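Local coordinates for protein TRAP-type transporter, periplasmic component (Cupriavidus necator, PDB 4P8B) that probably serves as the periplasmic solute-binding component of a TRAP transporter, and binds (S)-2-acetolactate between its two lobes, at residues P44-W52 with M93-W101; P181-L190 with F312-W323. All coordinates share one frame; numbering follows the deposited sequence.

Interaction 1. Residues P44-W52 with M93-W101; sequences PWGKGGEIW and MAVGSTINW. With X2X ((2S)-2-hydroxy-2-methyl-3-oxobutanoic acid), chain D.
Trp45 joins the strand to the ligand pocket: the indole bonds to a strand carbonyl at one end and touches the bound acetolactate at the other. Its NE1 donates to Val95 O at 2.9 Å. The bond is bent, with an N-H...O angle of 144°, and the donor lies above the carbonyl plane. CG of Trp45 is anti to the backbone N (chi1 175°), and this brings the indole down beside the strand. Its far corner, CH2, meets Ser97 CB at 3.5 Å and X2X OAC at 3.4 Å. The same ligand oxygen, the ketone, accepts a nearly straight bond from Asn100 ND2 (3.0 Å, 169°). Gln79 holds OD1 of that amide and also bonds to the ligand. Ser97 OG caps the short helix 98-101 by accepting from Ile99 N, and it is also hydrogen-bonded to Asp242 of the pocket.

Further from the pocket, Val95 divides its two methyls. CG1 packs on Trp45 CD1, while CG2 rests on Gly49 CA at 4.0 Å and on Trp52 CE3. Met93, a selenomethionine, bends at chi2 and chi3 to lay CE over one face of Trp52, offset toward the rim, 3.6 Å from the six-membered ring centroid, a CH-pi contact. SE stands farther above the same face, a Met-aromatic contact. Trp52 NE1 bonds to Val264 O.

Helix segment 44-52 runs nearly antiparallel to strand 93-97, with the axes 8.9 Å apart at closest approach. The strand lies in the five-stranded sheet between strands 33-36 and 241-249, and helix 258-279 also packs against Trp52.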
loop_
_atom_site.group_PDB
_atom_site.type_symbol
_atom_site.label_atom_id
_atom_site.label_comp_id
_atom_site.label_asym_id
_atom_site.label_seq_id
_atom_site.Cartn_x
_atom_site.Cartn_y
_atom_site.Cartn_z
ATOM N N PRO A 44 1.163 -8.606 7.284
ATOM C CA PRO A 44 -0.285 -8.447 7.422
ATOM C C PRO A 44 -1.040 -8.566 6.096
ATOM O O PRO A 44 -2.057 -9.231 6.032
ATOM C CB PRO A 44 -0.413 -7.046 8.028
ATOM C CG PRO A 44 0.840 -6.926 8.857
ATOM C CD PRO A 44 1.895 -7.560 8.023
ATOM N N TRP A 45 -0.486 -7.978 5.042
ATOM C CA TRP A 45 -1.099 -8.023 3.707
ATOM C C TRP A 45 -1.383 -9.472 3.297
ATOM O O TRP A 45 -2.522 -9.836 2.950
ATOM C CB TRP A 45 -0.151 -7.340 2.746
ATOM C CG TRP A 45 -0.440 -7.325 1.288
ATOM C CD1 TRP A 45 -1.311 -8.108 0.568
ATOM C CD2 TRP A 45 0.173 -6.442 0.362
ATOM N NE1 TRP A 45 -1.232 -7.763 -0.765
ATOM C CE2 TRP A 45 -0.338 -6.735 -0.911
ATOM C CE3 TRP A 45 1.123 -5.422 0.498
ATOM C CZ2 TRP A 45 0.074 -6.051 -2.046
ATOM C CZ3 TRP A 45 1.515 -4.741 -0.605
ATOM C CH2 TRP A 45 1.009 -5.069 -1.884
ATOM N N GLY A 46 -0.374 -10.328 3.379
ATOM C CA GLY A 46 -0.549 -11.711 2.979
ATOM C C GLY A 46 -1.442 -12.496 3.926
ATOM O O GLY A 46 -2.194 -13.381 3.497
ATOM N N LYS A 47 -1.391 -12.186 5.215
ATOM C CA LYS A 47 -2.294 -12.811 6.161
ATOM C C LYS A 47 -3.760 -12.511 5.814
ATOM O O LYS A 47 -4.632 -13.369 5.952
ATOM C CB LYS A 47 -1.957 -12.391 7.582
ATOM C CG LYS A 47 -0.631 -12.913 8.031
ATOM C CD LYS A 47 -0.346 -12.491 9.457
ATOM C CE LYS A 47 1.063 -12.848 9.897
ATOM N NZ LYS A 47 1.282 -14.314 9.866
ATOM N N GLY A 48 -4.022 -11.298 5.330
ATOM C CA GLY A 48 -5.364 -10.939 4.913
ATOM C C GLY A 48 -5.814 -11.787 3.738
ATOM O O GLY A 48 -6.979 -12.206 3.640
ATOM N N GLY A 49 -4.896 -12.006 2.808
ATOM C CA GLY A 49 -5.210 -12.844 1.664
ATOM C C GLY A 49 -5.524 -14.277 2.068
ATOM O O GLY A 49 -6.462 -14.901 1.552
ATOM N N GLU A 50 -4.725 -14.807 2.989
ATOM C CA GLU A 50 -4.899 -16.160 3.511
ATOM C C GLU A 50 -6.246 -16.285 4.209
ATOM O O GLU A 50 -6.960 -17.266 4.012
ATOM C CB GLU A 50 -3.769 -16.432 4.495
ATOM C CG GLU A 50 -3.603 -17.832 5.030
ATOM C CD GLU A 50 -2.297 -17.932 5.826
ATOM O OE1 GLU A 50 -2.272 -17.478 6.990
ATOM O OE2 GLU A 50 -1.283 -18.418 5.278
ATOM N N ILE A 51 -6.595 -15.304 5.033
ATOM C CA ILE A 51 -7.870 -15.334 5.749
ATOM C C ILE A 51 -9.019 -15.321 4.749
ATOM O O ILE A 51 -9.992 -16.072 4.891
ATOM C CB ILE A 51 -7.995 -14.140 6.719
ATOM C CG1 ILE A 51 -6.976 -14.285 7.854
ATOM C CG2 ILE A 51 -9.420 -14.009 7.284
ATOM C CD1 ILE A 51 -6.754 -13.022 8.691
ATOM N N TRP A 52 -8.909 -14.498 3.713
ATOM C CA TRP A 52 -9.952 -14.427 2.703
ATOM C C TRP A 52 -10.124 -15.795 2.058
ATOM O O TRP A 52 -11.244 -16.306 1.938
ATOM C CB TRP A 52 -9.567 -13.391 1.652
ATOM C CG TRP A 52 -10.635 -13.102 0.636
ATOM C CD1 TRP A 52 -11.978 -13.357 0.731
ATOM C CD2 TRP A 52 -10.431 -12.496 -0.637
ATOM N NE1 TRP A 52 -12.617 -12.930 -0.416
ATOM C CE2 TRP A 52 -11.687 -12.402 -1.272
ATOM C CE3 TRP A 52 -9.301 -12.011 -1.305
ATOM C CZ2 TRP A 52 -11.841 -11.839 -2.533
ATOM C CZ3 TRP A 52 -9.458 -11.452 -2.554
ATOM C CH2 TRP A 52 -10.721 -11.357 -3.154
HETATM N N MSE A 93 -7.996 -13.267 -8.838
HETATM C CA MSE A 93 -8.343 -12.383 -7.735
HETATM C C MSE A 93 -7.058 -11.898 -7.080
HETATM O O MSE A 93 -5.983 -12.449 -7.323
HETATM C CB MSE A 93 -9.257 -13.064 -6.709
HETATM C CG MSE A 93 -8.728 -14.311 -6.001
HETATM SE SE MSE A 93 -10.189 -15.651 -5.616
HETATM C CE MSE A 93 -11.145 -14.621 -4.307
ATOM N N ALA A 94 -7.136 -10.869 -6.254
ATOM C CA ALA A 94 -5.931 -10.329 -5.642
ATOM C C ALA A 94 -6.251 -9.488 -4.435
ATOM O O ALA A 94 -7.375 -8.996 -4.291
ATOM C CB ALA A 94 -5.177 -9.493 -6.660
ATOM N N VAL A 95 -5.271 -9.348 -3.559
ATOM C CA VAL A 95 -5.247 -8.258 -2.596
ATOM C C VAL A 95 -4.085 -7.387 -3.044
ATOM O O VAL A 95 -2.952 -7.843 -3.042
ATOM C CB VAL A 95 -5.070 -8.733 -1.145
ATOM C CG1 VAL A 95 -5.117 -7.538 -0.211
ATOM C CG2 VAL A 95 -6.136 -9.760 -0.767
ATOM N N GLY A 96 -4.368 -6.180 -3.511
ATOM C CA GLY A 96 -3.348 -5.318 -4.065
ATOM C C GLY A 96 -3.191 -4.011 -3.331
ATOM O O GLY A 96 -4.107 -3.524 -2.686
ATOM N N SER A 97 -2.006 -3.436 -3.450
ATOM C CA SER A 97 -1.760 -2.082 -2.997
ATOM C C SER A 97 -2.164 -1.082 -4.067
ATOM O O SER A 97 -1.878 -1.256 -5.253
ATOM C CB SER A 97 -0.281 -1.869 -2.684
ATOM O OG SER A 97 -0.036 -0.470 -2.513
ATOM N N THR A 98 -2.777 0.004 -3.628
ATOM C CA THR A 98 -3.131 1.085 -4.531
ATOM C C THR A 98 -1.922 1.636 -5.300
ATOM O O THR A 98 -2.086 2.129 -6.422
ATOM C CB THR A 98 -3.870 2.212 -3.795
ATOM O OG1 THR A 98 -3.050 2.706 -2.734
ATOM C CG2 THR A 98 -5.195 1.705 -3.218
ATOM N N ILE A 99 -0.730 1.562 -4.708
ATOM C CA ILE A 99 0.448 2.054 -5.384
ATOM C C ILE A 99 0.708 1.261 -6.672
ATOM O O ILE A 99 1.012 1.814 -7.728
ATOM C CB ILE A 99 1.678 1.979 -4.464
ATOM C CG1 ILE A 99 1.541 3.008 -3.342
ATOM C CG2 ILE A 99 2.952 2.244 -5.275
ATOM C CD1 ILE A 99 2.615 2.878 -2.282
ATOM N N ASN A 100 0.563 -0.052 -6.589
ATOM C CA ASN A 100 0.961 -0.916 -7.691
ATOM C C ASN A 100 0.027 -0.829 -8.878
ATOM O O ASN A 100 0.444 -1.086 -10.010
ATOM C CB ASN A 100 1.051 -2.353 -7.213
ATOM C CG ASN A 100 2.172 -2.559 -6.227
ATOM O OD1 ASN A 100 3.169 -1.819 -6.225
ATOM N ND2 ASN A 100 1.985 -3.491 -5.317
ATOM N N TRP A 101 -1.212 -0.429 -8.625
ATOM C CA TRP A 101 -2.220 -0.324 -9.679
ATOM C C TRP A 101 -2.377 1.108 -10.198
ATOM O O TRP A 101 -3.114 1.368 -11.155
ATOM C CB TRP A 101 -3.575 -0.827 -9.180
ATOM C CG TRP A 101 -3.621 -2.251 -8.731
ATOM C CD1 TRP A 101 -2.668 -3.243 -8.913
ATOM C CD2 TRP A 101 -4.682 -2.847 -7.992
ATOM N NE1 TRP A 101 -3.104 -4.413 -8.326
ATOM C CE2 TRP A 101 -4.340 -4.199 -7.769
ATOM C CE3 TRP A 101 -5.912 -2.373 -7.525
ATOM C CZ2 TRP A 101 -5.169 -5.057 -7.063
ATOM C CZ3 TRP A 101 -6.731 -3.228 -6.833
ATOM C CH2 TRP A 101 -6.356 -4.565 -6.606
HETATM O OAD X2X D . 6.853 -2.737 -3.015
HETATM C CAH X2X D . 6.530 -2.334 -1.851
HETATM O OAE X2X D . 7.244 -1.499 -1.221
HETATM C CAI X2X D . 5.280 -2.831 -1.204
HETATM C CAB X2X D . 5.470 -4.295 -0.868
HETATM O OAF X2X D . 4.910 -2.019 -0.126
HETATM C CAG X2X D . 4.211 -2.661 -2.235
HETATM O OAC X2X D . 3.852 -3.618 -2.921
HETATM C CAA X2X D . 3.600 -1.320 -2.460
#

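Interaction 2. Residues P181-L190 with F312-W323; sequences PLYIETFNAL and FRKATAKVYDKW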
loop_
_atom_site.group_PDB
_atom_site.type_symbol
_atom_site.label_atom_id
_atom_site.label_comp_id
_atom_site.label_asym_id
_atom_site.label_seq_id
_atom_site.Cartn_x
_atom_site.Cartn_y
_atom_site.Cartn_z
ATOM N N PRO A 181 5.291 6.927 -11.221
ATOM C CA PRO A 181 6.009 8.197 -11.424
ATOM C C PRO A 181 5.824 9.278 -10.353
ATOM O O PRO A 181 6.723 10.078 -10.134
ATOM C CB PRO A 181 5.494 8.703 -12.784
ATOM C CG PRO A 181 4.523 7.686 -13.283
ATOM C CD PRO A 181 4.659 6.452 -12.465
ATOM N N LEU A 182 4.678 9.305 -9.688
ATOM C CA LEU A 182 4.472 10.273 -8.622
ATOM C C LEU A 182 5.547 10.159 -7.552
ATOM O O LEU A 182 6.050 11.176 -7.046
ATOM C CB LEU A 182 3.064 10.078 -8.057
ATOM C CG LEU A 182 2.653 10.845 -6.791
ATOM C CD1 LEU A 182 3.053 12.326 -6.799
ATOM C CD2 LEU A 182 1.148 10.716 -6.650
ATOM N N TYR A 183 5.941 8.939 -7.208
ATOM C CA TYR A 183 6.973 8.772 -6.191
ATOM C C TYR A 183 8.334 9.329 -6.631
ATOM O O TYR A 183 9.071 9.905 -5.822
ATOM C CB TYR A 183 7.084 7.300 -5.725
ATOM C CG TYR A 183 5.921 6.947 -4.853
ATOM C CD1 TYR A 183 5.928 7.226 -3.496
ATOM C CD2 TYR A 183 4.746 6.424 -5.401
ATOM C CE1 TYR A 183 4.823 6.954 -2.697
ATOM C CE2 TYR A 183 3.644 6.161 -4.621
ATOM C CZ TYR A 183 3.682 6.446 -3.268
ATOM O OH TYR A 183 2.575 6.202 -2.495
ATOM N N ILE A 184 8.658 9.193 -7.911
ATOM C CA ILE A 184 9.881 9.794 -8.427
ATOM C C ILE A 184 9.830 11.306 -8.257
ATOM O O ILE A 184 10.794 11.916 -7.815
ATOM C CB ILE A 184 10.106 9.438 -9.905
ATOM C CG1 ILE A 184 10.391 7.933 -10.048
ATOM C CG2 ILE A 184 11.251 10.244 -10.489
ATOM C CD1 ILE A 184 11.679 7.481 -9.388
ATOM N N GLU A 185 8.696 11.902 -8.598
ATOM C CA GLU A 185 8.543 13.350 -8.496
ATOM C C GLU A 185 8.584 13.837 -7.048
ATOM O O GLU A 185 9.203 14.873 -6.757
ATOM C CB GLU A 185 7.254 13.797 -9.192
ATOM C CG GLU A 185 7.342 13.605 -10.695
ATOM C CD GLU A 185 6.117 14.107 -11.431
ATOM O OE1 GLU A 185 5.487 15.077 -10.963
ATOM O OE2 GLU A 185 5.783 13.534 -12.489
ATOM N N THR A 186 7.955 13.109 -6.132
ATOM C CA THR A 186 7.983 13.502 -4.729
ATOM C C THR A 186 9.410 13.526 -4.209
ATOM O O THR A 186 9.832 14.486 -3.562
ATOM C CB THR A 186 7.135 12.561 -3.886
ATOM O OG1 THR A 186 5.766 12.745 -4.268
ATOM C CG2 THR A 186 7.297 12.829 -2.395
ATOM N N PHE A 187 10.160 12.460 -4.461
ATOM C CA PHE A 187 11.526 12.407 -3.944
ATOM C C PHE A 187 12.478 13.341 -4.689
ATOM O O PHE A 187 13.419 13.875 -4.079
ATOM C CB PHE A 187 12.017 10.959 -3.873
ATOM C CG PHE A 187 11.479 10.233 -2.675
ATOM C CD1 PHE A 187 12.073 10.394 -1.439
ATOM C CD2 PHE A 187 10.356 9.423 -2.771
ATOM C CE1 PHE A 187 11.561 9.784 -0.315
ATOM C CE2 PHE A 187 9.848 8.805 -1.653
ATOM C CZ PHE A 187 10.452 8.976 -0.436
ATOM N N ASN A 188 12.243 13.592 -5.973
ATOM C CA ASN A 188 13.005 14.623 -6.688
ATOM C C ASN A 188 12.817 15.995 -6.030
ATOM O O ASN A 188 13.764 16.764 -5.923
ATOM C CB ASN A 188 12.590 14.738 -8.163
ATOM C CG ASN A 188 13.049 13.579 -9.011
ATOM O OD1 ASN A 188 13.877 12.779 -8.605
ATOM N ND2 ASN A 188 12.521 13.502 -10.222
ATOM N N ALA A 189 11.595 16.308 -5.613
ATOM C CA ALA A 189 11.315 17.600 -4.975
ATOM C C ALA A 189 12.059 17.742 -3.660
ATOM O O ALA A 189 12.310 18.857 -3.209
ATOM C CB ALA A 189 9.821 17.754 -4.741
ATOM N N LEU A 190 12.382 16.617 -3.035
ATOM C CA LEU A 190 13.111 16.586 -1.771
ATOM C C LEU A 190 14.625 16.497 -1.981
ATOM O O LEU A 190 15.376 16.366 -1.017
ATOM C CB LEU A 190 12.620 15.425 -0.902
ATOM C CG LEU A 190 11.151 15.539 -0.503
ATOM C CD1 LEU A 190 10.630 14.269 0.139
ATOM C CD2 LEU A 190 10.984 16.714 0.422
ATOM N N PHE A 312 8.246 19.565 5.279
ATOM C CA PHE A 312 8.129 18.523 4.260
ATOM C C PHE A 312 6.889 18.705 3.401
ATOM O O PHE A 312 6.942 18.502 2.190
ATOM C CB PHE A 312 8.127 17.125 4.892
ATOM C CG PHE A 312 9.497 16.597 5.207
ATOM C CD1 PHE A 312 10.315 16.120 4.207
ATOM C CD2 PHE A 312 9.940 16.539 6.507
ATOM C CE1 PHE A 312 11.566 15.617 4.490
ATOM C CE2 PHE A 312 11.189 16.040 6.809
ATOM C CZ PHE A 312 12.016 15.571 5.802
ATOM N N ARG A 313 5.778 19.097 4.018
ATOM C CA ARG A 313 4.545 19.333 3.273
ATOM C C ARG A 313 4.741 20.477 2.296
ATOM O O ARG A 313 4.352 20.387 1.132
ATOM C CB ARG A 313 3.394 19.618 4.229
ATOM C CG ARG A 313 2.066 19.915 3.516
ATOM C CD ARG A 313 1.051 20.481 4.459
ATOM N NE ARG A 313 0.640 19.515 5.474
ATOM C CZ ARG A 313 0.486 19.792 6.767
ATOM N NH1 ARG A 313 0.724 21.013 7.244
ATOM N NH2 ARG A 313 0.092 18.834 7.597
ATOM N N LYS A 314 5.357 21.558 2.755
ATOM C CA LYS A 314 5.560 22.696 1.879
ATOM C C LYS A 314 6.516 22.351 0.737
ATOM O O LYS A 314 6.285 22.750 -0.407
ATOM C CB LYS A 314 5.991 23.918 2.699
ATOM C CG LYS A 314 4.797 24.476 3.507
ATOM C CD LYS A 314 5.068 25.760 4.289
ATOM C CE LYS A 314 3.840 26.679 4.248
ATOM N NZ LYS A 314 3.422 27.216 5.582
ATOM N N ALA A 315 7.530 21.538 1.009
ATOM C CA ALA A 315 8.502 21.187 -0.018
ATOM C C ALA A 315 7.880 20.312 -1.103
ATOM O O ALA A 315 8.354 20.288 -2.233
ATOM C CB ALA A 315 9.701 20.485 0.594
ATOM N N THR A 316 6.812 19.600 -0.763
ATOM C CA THR A 316 6.178 18.687 -1.723
ATOM C C THR A 316 4.854 19.231 -2.274
ATOM O O THR A 316 4.171 18.534 -3.024
ATOM C CB THR A 316 5.935 17.291 -1.097
ATOM O OG1 THR A 316 5.174 17.418 0.104
ATOM C CG2 THR A 316 7.264 16.601 -0.792
ATOM N N ALA A 317 4.509 20.472 -1.944
ATOM C CA ALA A 317 3.206 21.021 -2.310
ATOM C C ALA A 317 2.994 21.188 -3.821
ATOM O O ALA A 317 1.871 21.045 -4.300
ATOM C CB ALA A 317 2.994 22.350 -1.607
ATOM N N LYS A 318 4.052 21.486 -4.568
ATOM C CA LYS A 318 3.912 21.672 -6.008
ATOM C C LYS A 318 3.626 20.324 -6.672
ATOM O O LYS A 318 2.831 20.225 -7.603
ATOM C CB LYS A 318 5.164 22.332 -6.605
ATOM N N VAL A 319 4.251 19.263 -6.172
ATOM C CA VAL A 319 3.956 17.917 -6.658
ATOM C C VAL A 319 2.501 17.574 -6.338
ATOM O O VAL A 319 1.759 17.055 -7.175
ATOM C CB VAL A 319 4.904 16.866 -6.020
ATOM C CG1 VAL A 319 4.453 15.464 -6.308
ATOM C CG2 VAL A 319 6.338 17.061 -6.520
ATOM N N TYR A 320 2.091 17.840 -5.101
ATOM C CA TYR A 320 0.707 17.632 -4.698
ATOM C C TYR A 320 -0.268 18.328 -5.658
ATOM O O TYR A 320 -1.207 17.710 -6.144
ATOM C CB TYR A 320 0.510 18.158 -3.287
ATOM C CG TYR A 320 -0.870 17.982 -2.693
ATOM C CD1 TYR A 320 -1.927 18.795 -3.077
ATOM C CD2 TYR A 320 -1.095 17.038 -1.701
ATOM C CE1 TYR A 320 -3.167 18.649 -2.508
ATOM C CE2 TYR A 320 -2.333 16.908 -1.115
ATOM C CZ TYR A 320 -3.363 17.699 -1.525
ATOM O OH TYR A 320 -4.583 17.521 -0.913
ATOM N N ASP A 321 -0.023 19.602 -5.943
ATOM C CA ASP A 321 -0.941 20.376 -6.765
ATOM C C ASP A 321 -0.993 19.827 -8.190
ATOM O O ASP A 321 -2.069 19.747 -8.807
ATOM C CB ASP A 321 -0.512 21.848 -6.787
ATOM C CG ASP A 321 -0.669 22.535 -5.441
ATOM O OD1 ASP A 321 -1.422 22.032 -4.577
ATOM O OD2 ASP A 321 -0.035 23.598 -5.255
ATOM N N LYS A 322 0.171 19.449 -8.716
ATOM C CA LYS A 322 0.254 18.884 -10.053
ATOM C C LYS A 322 -0.572 17.601 -10.150
ATOM O O LYS A 322 -1.387 17.433 -11.069
ATOM C CB LYS A 322 1.718 18.609 -10.419
ATOM C CG LYS A 322 1.889 17.809 -11.705
ATOM C CD LYS A 322 3.366 17.623 -12.049
ATOM C CE LYS A 322 3.512 16.832 -13.345
ATOM N NZ LYS A 322 4.922 16.537 -13.703
ATOM N N TRP A 323 -0.370 16.688 -9.201
ATOM C CA TRP A 323 -1.047 15.404 -9.264
ATOM C C TRP A 323 -2.528 15.480 -8.877
ATOM O O TRP A 323 -3.340 14.672 -9.331
ATOM C CB TRP A 323 -0.259 14.341 -8.461
ATOM C CG TRP A 323 0.939 13.942 -9.234
ATOM C CD1 TRP A 323 2.132 14.613 -9.311
ATOM C CD2 TRP A 323 1.062 12.810 -10.082
ATOM N NE1 TRP A 323 2.983 13.963 -10.162
ATOM C CE2 TRP A 323 2.350 12.853 -10.655
ATOM C CE3 TRP A 323 0.201 11.767 -10.433
ATOM C CZ2 TRP A 323 2.803 11.877 -11.528
ATOM C CZ3 TRP A 323 0.649 10.808 -11.300
ATOM C CH2 TRP A 323 1.926 10.876 -11.857
HETATM O O HOH W 1 3.702 13.752 -14.172
HETATM O O HOH W 2 10.716 21.482 -3.175
#
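Helix 181-189 runs nearly antiparallel to helix 317-323, at 154°, with their axes 9.4 Å apart at closest approach. At one end the Trp323 indole lies against Leu182. Leu182 CB sits over the middle of one ring face, and CD1 stands 3.5 Å from the centroid of the five-membered ring, a CH-pi contact. The ring edge is held by Glu185. Trp323 NE1 donates to Glu185 OE1 at 2.9 Å in a nearly straight bond, 169°, with the oxygen close to the indole plane. Lys322 NZ forms a salt bridge to the same oxygen at 3.2 Å, from the opposite face of the carboxylate. Two donors therefore grip OE1, which would probably favour the charged carboxylate. A water accepts weakly from Lys322 NZ and donates to OE2.

Helix 181-189 connects the parallel strands 174-177 and 193-196 in a beta-alpha-beta unit, with Ile184 and Phe187 packed on those strands; helix 317-327 lies against it. In the middle, Val319 packs as a knob into a hole formed by Leu182, Glu185, Thr186 and Ala189. Its CG1 is anti to the backbone N (chi1 169°) and presses on Leu182 CD1 at 3.5 Å, tighter than usual; CG2 lies over Glu185 O at 3.6 Å.

At Thr316 the chain leaves helix 306-315 and starts the next helix. Thr316 CG2 meets Thr186 CG2 and Leu190. Leu190 CD2 also touches the edge of the Phe312 ring, 3.9 Å from CD1. The Phe312 ring also meets Trp237 edge-to-face. A second water donates to both Ala189 O and Ala315 O.

How the interactions relate
Interaction 1 lies at the ligand, and interaction 2 stands back from it. Trp45, Ser97 and Asn100 of interaction 1 line the acetolactate pocket, whereas the side chain of Leu182 in interaction 2 is about 13 Å from the ligand. The contact centres are about 27 Å apart. Even so, the two sets of segments touch: Ile99 CD1 packs on Tyr183 OH at 3.3 Å. The side chain of Pro181 is about 10 Å from that of the ligand-binding Asn100. Ile99 also rests on Arg155, another ligand-binding residue. The segments of interaction 1 lie 41 residues apart at their closest ends, those of interaction 2 122 residues.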